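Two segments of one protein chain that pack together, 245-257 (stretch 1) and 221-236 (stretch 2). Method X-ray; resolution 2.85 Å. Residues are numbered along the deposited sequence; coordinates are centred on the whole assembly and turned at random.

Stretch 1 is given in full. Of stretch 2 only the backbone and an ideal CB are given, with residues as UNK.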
ATOM      1  N   GLN A 245     -20.385 -12.250  16.567  1.00 21.58           N
ATOM      2  CA  GLN A 245     -21.433 -12.629  17.468  1.00 20.25           C
ATOM      3  C   GLN A 245     -22.619 -11.743  17.296  1.00 26.76           C
ATOM      4  O   GLN A 245     -22.491 -10.561  17.349  1.00 38.01           O
ATOM      5  CB  GLN A 245     -20.910 -12.485  18.870  1.00 30.77           C
ATOM      6  CG  GLN A 245     -21.945 -12.503  19.964  1.00 32.78           C
ATOM      7  CD  GLN A 245     -21.414 -12.101  21.314  1.00 36.37           C
ATOM      8  OE1 GLN A 245     -20.256 -11.892  21.463  1.00 37.25           O
ATOM      9  NE2 GLN A 245     -22.252 -12.002  22.279  1.00 21.47           N
ATOM     10  N   PRO A 246     -23.775 -12.342  17.099  1.00 28.71           N
ATOM     11  CA  PRO A 246     -25.032 -11.674  16.752  1.00 26.94           C
ATOM     12  C   PRO A 246     -25.432 -10.564  17.736  1.00 30.21           C
ATOM     13  O   PRO A 246     -25.523 -10.777  18.947  1.00 31.09           O
ATOM     14  CB  PRO A 246     -26.049 -12.817  16.790  1.00 22.13           C
ATOM     15  CG  PRO A 246     -25.248 -14.042  16.543  1.00 22.15           C
ATOM     16  CD  PRO A 246     -23.960 -13.792  17.269  1.00 31.49           C
ATOM     17  N   ALA A 247     -25.682  -9.381  17.190  1.00 26.59           N
ATOM     18  CA  ALA A 247     -26.092  -8.217  17.957  1.00 27.58           C
ATOM     19  C   ALA A 247     -27.575  -7.892  17.711  1.00 31.74           C
ATOM     20  O   ALA A 247     -28.314  -7.630  18.659  1.00 32.36           O
ATOM     21  CB  ALA A 247     -25.209  -7.018  17.603  1.00 25.65           C
ATOM     22  N   PHE A 248     -27.988  -7.878  16.440  1.00 24.77           N
ATOM     23  CA  PHE A 248     -29.395  -7.724  16.074  1.00 25.55           C
ATOM     24  C   PHE A 248     -29.801  -8.749  15.043  1.00 34.38           C
ATOM     25  O   PHE A 248     -28.956  -9.377  14.390  1.00 33.32           O
ATOM     26  CB  PHE A 248     -29.706  -6.333  15.499  1.00 31.89           C
ATOM     27  CG  PHE A 248     -29.274  -5.195  16.373  1.00 35.02           C
ATOM     28  CD1 PHE A 248     -27.944  -4.802  16.415  1.00 29.83           C
ATOM     29  CD2 PHE A 248     -30.197  -4.507  17.134  1.00 29.15           C
ATOM     30  CE1 PHE A 248     -27.551  -3.756  17.218  1.00 37.86           C
ATOM     31  CE2 PHE A 248     -29.808  -3.458  17.942  1.00 30.57           C
ATOM     32  CZ  PHE A 248     -28.488  -3.077  17.980  1.00 37.02           C
ATOM     33  N   ALA A 249     -31.110  -8.898  14.886  1.00 35.77           N
ATOM     34  CA  ALA A 249     -31.662  -9.548  13.710  1.00 28.27           C
ATOM     35  C   ALA A 249     -32.417  -8.514  12.856  1.00 26.85           C
ATOM     36  O   ALA A 249     -33.218  -7.744  13.371  1.00 34.06           O
ATOM     37  CB  ALA A 249     -32.559 -10.672  14.113  1.00 24.62           C
ATOM     38  N   LEU A 250     -32.137  -8.490  11.560  1.00 28.93           N
ATOM     39  CA  LEU A 250     -32.785  -7.548  10.663  1.00 31.22           C
ATOM     40  C   LEU A 250     -33.654  -8.282   9.670  1.00 37.49           C
ATOM     41  O   LEU A 250     -33.219  -9.250   9.055  1.00 32.91           O
ATOM     42  CB  LEU A 250     -31.764  -6.712   9.915  1.00 33.98           C
ATOM     43  CG  LEU A 250     -32.242  -5.307   9.572  1.00 36.85           C
ATOM     44  CD1 LEU A 250     -32.618  -4.575  10.836  1.00 26.90           C
ATOM     45  CD2 LEU A 250     -31.154  -4.564   8.836  1.00 42.45           C
ATOM     46  N   VAL A 251     -34.888  -7.814   9.520  1.00 37.63           N
ATOM     47  CA  VAL A 251     -35.836  -8.437   8.619  1.00 34.99           C
ATOM     48  C   VAL A 251     -36.014  -7.584   7.373  1.00 33.70           C
ATOM     49  O   VAL A 251     -36.236  -6.374   7.445  1.00 34.69           O
ATOM     50  CB  VAL A 251     -37.202  -8.646   9.307  1.00 40.66           C
ATOM     51  CG1 VAL A 251     -38.280  -9.089   8.291  1.00 21.71           C
ATOM     52  CG2 VAL A 251     -37.060  -9.651  10.430  1.00 39.86           C
ATOM     53  N   ASN A 252     -35.888  -8.228   6.226  1.00 37.05           N
ATOM     54  CA  ASN A 252     -36.181  -7.583   4.973  1.00 40.72           C
ATOM     55  C   ASN A 252     -37.690  -7.546   4.839  1.00 36.90           C
ATOM     56  O   ASN A 252     -38.349  -8.578   4.824  1.00 42.32           O
ATOM     57  CB  ASN A 252     -35.516  -8.339   3.825  1.00 50.78           C
ATOM     58  CG  ASN A 252     -36.112  -8.005   2.476  1.00 60.92           C
ATOM     59  OD1 ASN A 252     -36.821  -7.011   2.311  1.00 56.60           O
ATOM     60  ND2 ASN A 252     -35.818  -8.841   1.493  1.00 69.41           N
ATOM     61  N   PRO A 253     -38.249  -6.349   4.756  1.00 39.63           N
ATOM     62  CA  PRO A 253     -39.707  -6.211   4.825  1.00 40.92           C
ATOM     63  C   PRO A 253     -40.448  -7.040   3.769  1.00 31.46           C
ATOM     64  O   PRO A 253     -41.581  -7.453   4.005  1.00 42.77           O
ATOM     65  CB  PRO A 253     -39.920  -4.716   4.606  1.00 47.64           C
ATOM     66  CG  PRO A 253     -38.653  -4.090   5.082  1.00 55.39           C
ATOM     67  CD  PRO A 253     -37.560  -5.052   4.712  1.00 39.94           C
ATOM     68  N   GLU A 254     -39.814  -7.302   2.636  1.00 31.30           N
ATOM     69  CA  GLU A 254     -40.406  -8.177   1.625  1.00 29.35           C
ATOM     70  C   GLU A 254     -40.516  -9.616   2.133  1.00 39.03           C
ATOM     71  O   GLU A 254     -41.225 -10.423   1.543  1.00 40.34           O
ATOM     72  CB  GLU A 254     -39.592  -8.138   0.321  1.00 29.72           C
ATOM     73  CG  GLU A 254     -39.533  -6.739  -0.306  1.00 47.26           C
ATOM     74  CD  GLU A 254     -38.505  -6.594  -1.425  1.00 70.03           C
ATOM     75  OE1 GLU A 254     -37.343  -6.220  -1.135  1.00 80.29           O
ATOM     76  OE2 GLU A 254     -38.867  -6.827  -2.600  1.00 71.25           O
ATOM     77  N   SER A 255     -39.829  -9.926   3.236  1.00 37.34           N
ATOM     78  CA  SER A 255     -39.820 -11.281   3.796  1.00 26.86           C
ATOM     79  C   SER A 255     -41.115 -11.607   4.525  1.00 43.97           C
ATOM     80  O   SER A 255     -41.502 -12.771   4.622  1.00 45.73           O
ATOM     81  CB  SER A 255     -38.647 -11.470   4.762  1.00 28.43           C
ATOM     82  OG  SER A 255     -37.418 -11.407   4.074  1.00 54.86           O
ATOM     83  N   PHE A 256     -41.776 -10.577   5.045  1.00 33.24           N
ATOM     84  CA  PHE A 256     -42.981 -10.763   5.841  1.00 31.95           C
ATOM     85  C   PHE A 256     -44.145 -11.487   5.137  1.00 34.36           C
ATOM     86  O   PHE A 256     -44.460 -11.251   3.950  1.00 31.40           O
ATOM     87  CB  PHE A 256     -43.494  -9.410   6.324  1.00 31.30           C
ATOM     88  CG  PHE A 256     -42.678  -8.790   7.409  1.00 25.47           C
ATOM     89  CD1 PHE A 256     -42.484  -9.450   8.617  1.00 24.50           C
ATOM     90  CD2 PHE A 256     -42.138  -7.520   7.244  1.00 25.18           C
ATOM     91  CE1 PHE A 256     -41.744  -8.859   9.649  1.00 21.74           C
ATOM     92  CE2 PHE A 256     -41.412  -6.922   8.270  1.00 30.97           C
ATOM     93  CZ  PHE A 256     -41.211  -7.598   9.476  1.00 21.79           C
ATOM     94  N   TYR A 257     -44.788 -12.365   5.901  1.00 23.74           N
ATOM     95  CA  TYR A 257     -46.039 -12.981   5.504  1.00 29.60           C
ATOM     96  C   TYR A 257     -46.902 -13.172   6.730  1.00 33.85           C
ATOM     97  O   TYR A 257     -46.447 -13.000   7.868  1.00 33.83           O
ATOM     98  CB  TYR A 257     -45.824 -14.319   4.806  1.00 23.47           C
ATOM     99  CG  TYR A 257     -45.200 -15.378   5.680  1.00 41.60           C
ATOM    100  CD1 TYR A 257     -43.849 -15.336   5.978  1.00 34.70           C
ATOM    101  CD2 TYR A 257     -45.951 -16.435   6.188  1.00 39.10           C
ATOM    102  CE1 TYR A 257     -43.261 -16.293   6.753  1.00 33.85           C
ATOM    103  CE2 TYR A 257     -45.359 -17.410   6.977  1.00 34.84           C
ATOM    104  CZ  TYR A 257     -44.009 -17.328   7.254  1.00 43.44           C
ATOM    105  OH  TYR A 257     -43.378 -18.270   8.032  1.00 55.18           O
ATOM    106  N   UNK A 221     -18.369   0.694  14.793  1.00 27.41           N
ATOM    107  CA  UNK A 221     -19.754   1.081  14.614  1.00 26.81           C
ATOM    108  C   UNK A 221     -20.489   0.092  13.726  1.00 27.59           C
ATOM    109  O   UNK A 221     -20.180  -0.068  12.556  1.00 41.26           O
ATOM    110  CB  UNK A 221     -19.841   2.489  14.023  1.00 26.81           C
ATOM    111  N   UNK A 222     -21.468  -0.573  14.311  1.00 36.22           N
ATOM    112  CA  UNK A 222     -22.339  -1.484  13.589  1.00 33.37           C
ATOM    113  C   UNK A 222     -23.361  -0.761  12.706  1.00 33.42           C
ATOM    114  O   UNK A 222     -24.332  -0.207  13.214  1.00 36.24           O
ATOM    115  CB  UNK A 222     -23.067  -2.390  14.584  1.00 33.37           C
ATOM    116  N   UNK A 223     -23.168  -0.771  11.391  1.00 31.86           N
ATOM    117  CA  UNK A 223     -24.133  -0.098  10.522  1.00 38.93           C
ATOM    118  C   UNK A 223     -24.967  -1.121   9.774  1.00 47.19           C
ATOM    119  O   UNK A 223     -24.532  -2.256   9.588  1.00 47.14           O
ATOM    120  CB  UNK A 223     -23.422   0.831   9.536  1.00 38.93           C
ATOM    121  N   UNK A 224     -26.167  -0.717   9.357  1.00 42.22           N
ATOM    122  CA  UNK A 224     -27.118  -1.637   8.734  1.00 33.81           C
ATOM    123  C   UNK A 224     -26.796  -1.889   7.264  1.00 39.09           C
ATOM    124  O   UNK A 224     -26.614  -0.946   6.493  1.00 41.44           O
ATOM    125  CB  UNK A 224     -28.540  -1.087   8.864  1.00 33.81           C
ATOM    126  N   UNK A 225     -26.718  -3.174   6.880  1.00 38.47           N
ATOM    127  CA  UNK A 225     -26.343  -3.645   5.537  1.00 27.20           C
ATOM    128  C   UNK A 225     -27.452  -3.490   4.504  1.00 36.51           C
ATOM    129  O   UNK A 225     -27.195  -3.507   3.299  1.00 36.00           O
ATOM    130  CB  UNK A 225     -25.928  -5.116   5.604  1.00 27.20           C
ATOM    131  N   UNK A 226     -28.685  -3.354   4.974  1.00 37.93           N
ATOM    132  CA  UNK A 226     -29.801  -3.145   4.073  1.00 29.91           C
ATOM    133  C   UNK A 226     -30.940  -2.478   4.841  1.00 38.89           C
ATOM    134  O   UNK A 226     -30.870  -2.361   6.067  1.00 35.91           O
ATOM    135  CB  UNK A 226     -30.256  -4.466   3.450  1.00 29.91           C
ATOM    136  N   UNK A 227     -31.963  -2.003   4.128  1.00 54.44           N
ATOM    137  CA  UNK A 227     -33.180  -1.482   4.768  1.00 44.00           C
ATOM    138  C   UNK A 227     -33.922  -2.637   5.404  1.00 42.35           C
ATOM    139  O   UNK A 227     -34.003  -3.709   4.813  1.00 49.10           O
ATOM    140  CB  UNK A 227     -34.075  -0.752   3.765  1.00 44.00           C
ATOM    141  N   UNK A 228     -34.480  -2.435   6.592  1.00 39.05           N
ATOM    142  CA  UNK A 228     -35.164  -3.519   7.272  1.00 31.60           C
ATOM    143  C   UNK A 228     -35.663  -3.130   8.649  1.00 42.79           C
ATOM    144  O   UNK A 228     -35.505  -1.970   9.057  1.00 42.37           O
ATOM    145  CB  UNK A 228     -34.234  -4.728   7.387  1.00 31.60           C
ATOM    146  N   UNK A 229     -36.279  -4.073   9.362  1.00 22.95           N
ATOM    147  CA  UNK A 229     -36.760  -3.756  10.699  1.00 33.76           C
ATOM    148  C   UNK A 229     -36.071  -4.650  11.723  1.00 35.16           C
ATOM    149  O   UNK A 229     -35.787  -5.824  11.452  1.00 31.86           O
ATOM    150  CB  UNK A 229     -38.279  -3.915  10.781  1.00 33.76           C
ATOM    151  N   UNK A 230     -35.801  -4.093  12.897  1.00 30.05           N
ATOM    152  CA  UNK A 230     -35.070  -4.830  13.912  1.00 30.48           C
ATOM    153  C   UNK A 230     -35.976  -5.844  14.570  1.00 32.27           C
ATOM    154  O   UNK A 230     -36.874  -5.502  15.334  1.00 36.63           O
ATOM    155  CB  UNK A 230     -34.480  -3.881  14.957  1.00 30.48           C
ATOM    156  N   UNK A 231     -35.707  -7.105  14.263  1.00 41.00           N
ATOM    157  CA  UNK A 231     -36.512  -8.226  14.711  1.00 27.79           C
ATOM    158  C   UNK A 231     -36.120  -8.700  16.101  1.00 30.74           C
ATOM    159  O   UNK A 231     -36.961  -9.253  16.818  1.00 40.59           O
ATOM    160  CB  UNK A 231     -36.395  -9.383  13.717  1.00 27.79           C
ATOM    161  N   UNK A 232     -34.850  -8.503  16.463  1.00 32.97           N
ATOM    162  CA  UNK A 232     -34.334  -8.889  17.777  1.00 32.97           C
ATOM    163  C   UNK A 232     -33.127  -8.040  18.135  1.00 36.24           C
ATOM    164  O   UNK A 232     -32.395  -7.575  17.258  1.00 31.43           O
ATOM    165  CB  UNK A 232     -33.965 -10.374  17.803  1.00 32.97           C
ATOM    166  N   UNK A 233     -32.928  -7.822  19.430  1.00 36.23           N
ATOM    167  CA  UNK A 233     -31.722  -7.168  19.914  1.00 23.90           C
ATOM    168  C   UNK A 233     -31.082  -8.000  21.009  1.00 38.22           C
ATOM    169  O   UNK A 233     -31.678  -8.232  22.055  1.00 44.51           O
ATOM    170  CB  UNK A 233     -32.034  -5.760  20.425  1.00 23.90           C
ATOM    171  N   UNK A 234     -29.856  -8.443  20.779  1.00 37.93           N
ATOM    172  CA  UNK A 234     -29.230  -9.376  21.700  1.00 33.86           C
ATOM    173  C   UNK A 234     -28.293  -8.691  22.663  1.00 27.77           C
ATOM    174  O   UNK A 234     -27.749  -9.330  23.553  1.00 40.59           O
ATOM    175  CB  UNK A 234     -28.471 -10.454  20.924  1.00 33.86           C
ATOM    176  N   UNK A 235     -28.081  -7.401  22.481  1.00 28.80           N
ATOM    177  CA  UNK A 235     -27.015  -6.745  23.240  1.00 43.46           C
ATOM    178  C   UNK A 235     -27.508  -5.585  24.075  1.00 42.26           C
ATOM    179  O   UNK A 235     -28.500  -4.931  23.757  1.00 39.04           O
ATOM    180  CB  UNK A 235     -25.923  -6.251  22.288  1.00 43.46           C
ATOM    181  N   UNK A 236     -26.786  -5.333  25.151  1.00 35.95           N
ATOM    182  CA  UNK A 236     -27.089  -4.211  26.001  1.00 38.43           C
ATOM    183  C   UNK A 236     -25.832  -3.406  26.169  1.00 29.57           C
ATOM    184  O   UNK A 236     -24.722  -3.942  26.087  1.00 37.31           O
ATOM    185  CB  UNK A 236     -27.650  -4.660  27.352  1.00 38.43           C
TER

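Position 221 has nothing of stretch 1 near its CB, so stretch 1 sets no preference; it is Val221. At position 222 CA-to-CB points toward stretch 1, with the ideal CB 5.4 Å from Phe248 CE1. That gap calls for a medium or long apolar side chain, and Leu222 fills it: its CD2 lies 3.7 Å from Ala247 CB and 3.7 Å from Phe248 CD1, at the edge of the ring. Position 223 is out of reach and is Ile223.

Position 224 points sideways, its ideal CB 4.3 Å from Leu250 CD2; a small apolar residue suffices, and Ala224 supplies one. Position 225, with phi -76° and psi -20°, admits proline among many others; it is Pro225. Position 226 points toward stretch 1, its ideal CB 5.5 Å from Leu250 CD2. A long or aromatic apolar group could cover that methyl, and Phe226 does so, with Leu250 CD2 4.1 Å from the ring centroid in a CH-pi contact over the face. Position 227 points sideways into open space, which suits a polar residue; Asp227 points its CB sideways, and its carboxylate reaches nothing in stretch 1.

Position 228 is decisive. An ideal CB would stand 2.6 Å from Val251 O, a clash, and 3.0 Å from Leu250 CG, so glycine alone fits comfortably: Gly228.

Positions 229, 230, 232 and 233 pair antiparallel with stretch 1, and 231 is the extra residue of a beta bulge. At 229, N and O both bond to Val251, and the ideal CB lies 4.9 Å from Phe256 CZ; a beta-branched apolar residue suits both strand and gap. Val229 brings CG2 to 3.7 Å from Phe256 CZ. Position 230 lies on the face shared with Phe248 and Leu250, where a branched apolar group can meet both; Val230 places CG1 3.7 Å from Phe248 CD2 and CG2 4.0 Å from Leu250 CD1.

At 231 the ideal CB is already 3.4 Å from Val251 CG2, favouring a small residue. Ala231 fits at the beta bulge, its N donating to Ala249 O at 2.7 Å. Position 232 lies beside Ala249 CB, 4.0 Å from the ideal CB; a small residue, or a longer one whose end extends past the alanine, would suit. Lys232 extends its amine clear of stretch 1, while its O accepts from Ala249 N. The ideal CB of position 233 is 4.0 Å from Phe248 CD2, which favours a chain with an aliphatic stem: Arg233 CD reaches 3.5 Å from Phe248 CE2.

Position 234 points toward Pro246 and Ala247, where bulky apolar groups suit; Phe234 CD2 meets Pro246 CB at 4.0 Å. The ideal CB of position 235 is 4.6 Å from Ala247 O, which suits a long aliphatic chain, and Ile235 CD1 reaches Ala247 CB at 3.8 Å. Stretch 1 sets no preference at position 236, which is Ser236.

Stretch 2, residues 221-236: VLIAPFDGVVAKRFIS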
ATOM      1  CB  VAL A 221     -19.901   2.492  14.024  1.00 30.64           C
ATOM      2  CG1 VAL A 221     -21.379   2.834  13.892  1.00 25.21           C
ATOM      3  CG2 VAL A 221     -19.215   3.519  14.915  1.00 20.28           C
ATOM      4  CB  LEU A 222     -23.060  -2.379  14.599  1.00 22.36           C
ATOM      5  CG  LEU A 222     -24.024  -3.403  14.023  1.00 34.47           C
ATOM      6  CD1 LEU A 222     -23.356  -4.209  12.913  1.00 27.59           C
ATOM      7  CD2 LEU A 222     -24.502  -4.313  15.118  1.00 29.79           C
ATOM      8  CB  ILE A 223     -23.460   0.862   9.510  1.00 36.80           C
ATOM      9  CG1 ILE A 223     -22.810   0.099   8.367  1.00 41.42           C
ATOM     10  CG2 ILE A 223     -22.444   1.746  10.200  1.00 32.83           C
ATOM     11  CD1 ILE A 223     -22.248   1.009   7.303  1.00 53.88           C
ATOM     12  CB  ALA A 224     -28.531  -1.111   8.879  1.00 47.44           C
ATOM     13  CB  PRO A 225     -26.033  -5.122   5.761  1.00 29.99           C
ATOM     14  CG  PRO A 225     -26.922  -5.511   6.920  1.00 48.94           C
ATOM     15  CD  PRO A 225     -26.967  -4.292   7.811  1.00 38.47           C
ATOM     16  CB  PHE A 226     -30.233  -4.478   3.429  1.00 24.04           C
ATOM     17  CG  PHE A 226     -30.571  -5.563   4.408  1.00 33.21           C
ATOM     18  CD1 PHE A 226     -31.823  -5.603   5.023  1.00 45.22           C
ATOM     19  CD2 PHE A 226     -29.650  -6.559   4.708  1.00 44.26           C
ATOM     20  CE1 PHE A 226     -32.156  -6.616   5.928  1.00 41.22           C
ATOM     21  CE2 PHE A 226     -29.961  -7.576   5.611  1.00 35.10           C
ATOM     22  CZ  PHE A 226     -31.218  -7.608   6.221  1.00 46.14           C
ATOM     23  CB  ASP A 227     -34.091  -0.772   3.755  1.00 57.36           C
ATOM     24  CG  ASP A 227     -33.369   0.311   2.964  1.00 64.44           C
ATOM     25  OD1 ASP A 227     -33.024   1.348   3.570  1.00 71.74           O
ATOM     26  OD2 ASP A 227     -33.163   0.131   1.740  1.00 69.99           O
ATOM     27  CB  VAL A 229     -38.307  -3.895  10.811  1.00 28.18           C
ATOM     28  CG1 VAL A 229     -38.958  -3.298   9.580  1.00 54.49           C
ATOM     29  CG2 VAL A 229     -38.709  -5.322  10.914  1.00 28.62           C
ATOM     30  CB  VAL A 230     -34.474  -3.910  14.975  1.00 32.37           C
ATOM     31  CG1 VAL A 230     -33.669  -4.722  15.949  1.00 31.61           C
ATOM     32  CG2 VAL A 230     -33.600  -2.880  14.317  1.00 28.08           C
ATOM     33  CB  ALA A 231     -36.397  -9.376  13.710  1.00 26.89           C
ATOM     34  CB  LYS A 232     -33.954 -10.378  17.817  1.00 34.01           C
ATOM     35  CG  LYS A 232     -35.124 -11.341  17.591  1.00 43.95           C
ATOM     36  CD  LYS A 232     -35.359 -12.274  18.786  1.00 53.39           C
ATOM     37  CE  LYS A 232     -36.782 -12.877  18.785  1.00 47.10           C
ATOM     38  NZ  LYS A 232     -37.776 -11.945  19.427  1.00 55.54           N
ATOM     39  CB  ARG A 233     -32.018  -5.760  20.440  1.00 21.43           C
ATOM     40  CG  ARG A 233     -30.827  -5.160  21.157  1.00 24.98           C
ATOM     41  CD  ARG A 233     -30.921  -3.658  21.284  1.00 35.33           C
ATOM     42  NE  ARG A 233     -31.873  -3.272  22.319  1.00 45.24           N
ATOM     43  CZ  ARG A 233     -31.600  -3.248  23.618  1.00 33.93           C
ATOM     44  NH1 ARG A 233     -30.393  -3.585  24.047  1.00 51.04           N
ATOM     45  NH2 ARG A 233     -32.540  -2.899  24.486  1.00 32.09           N
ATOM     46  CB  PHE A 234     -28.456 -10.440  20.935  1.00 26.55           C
ATOM     47  CG  PHE A 234     -29.298 -11.254  20.020  1.00 26.16           C
ATOM     48  CD1 PHE A 234     -30.224 -12.149  20.524  1.00 33.31           C
ATOM     49  CD2 PHE A 234     -29.160 -11.146  18.649  1.00 30.30           C
ATOM     50  CE1 PHE A 234     -31.001 -12.910  19.673  1.00 33.86           C
ATOM     51  CE2 PHE A 234     -29.928 -11.914  17.797  1.00 29.92           C
ATOM     52  CZ  PHE A 234     -30.848 -12.791  18.306  1.00 23.25           C
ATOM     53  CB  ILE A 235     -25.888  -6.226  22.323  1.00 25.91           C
ATOM     54  CG1 ILE A 235     -26.480  -5.278  21.280  1.00 37.47           C
ATOM     55  CG2 ILE A 235     -25.190  -7.381  21.659  1.00 25.38           C
ATOM     56  CD1 ILE A 235     -25.473  -4.485  20.485  1.00 29.93           C
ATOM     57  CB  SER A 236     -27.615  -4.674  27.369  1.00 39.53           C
ATOM     58  OG  SER A 236     -28.897  -5.244  27.240  1.00 43.47           O
TER
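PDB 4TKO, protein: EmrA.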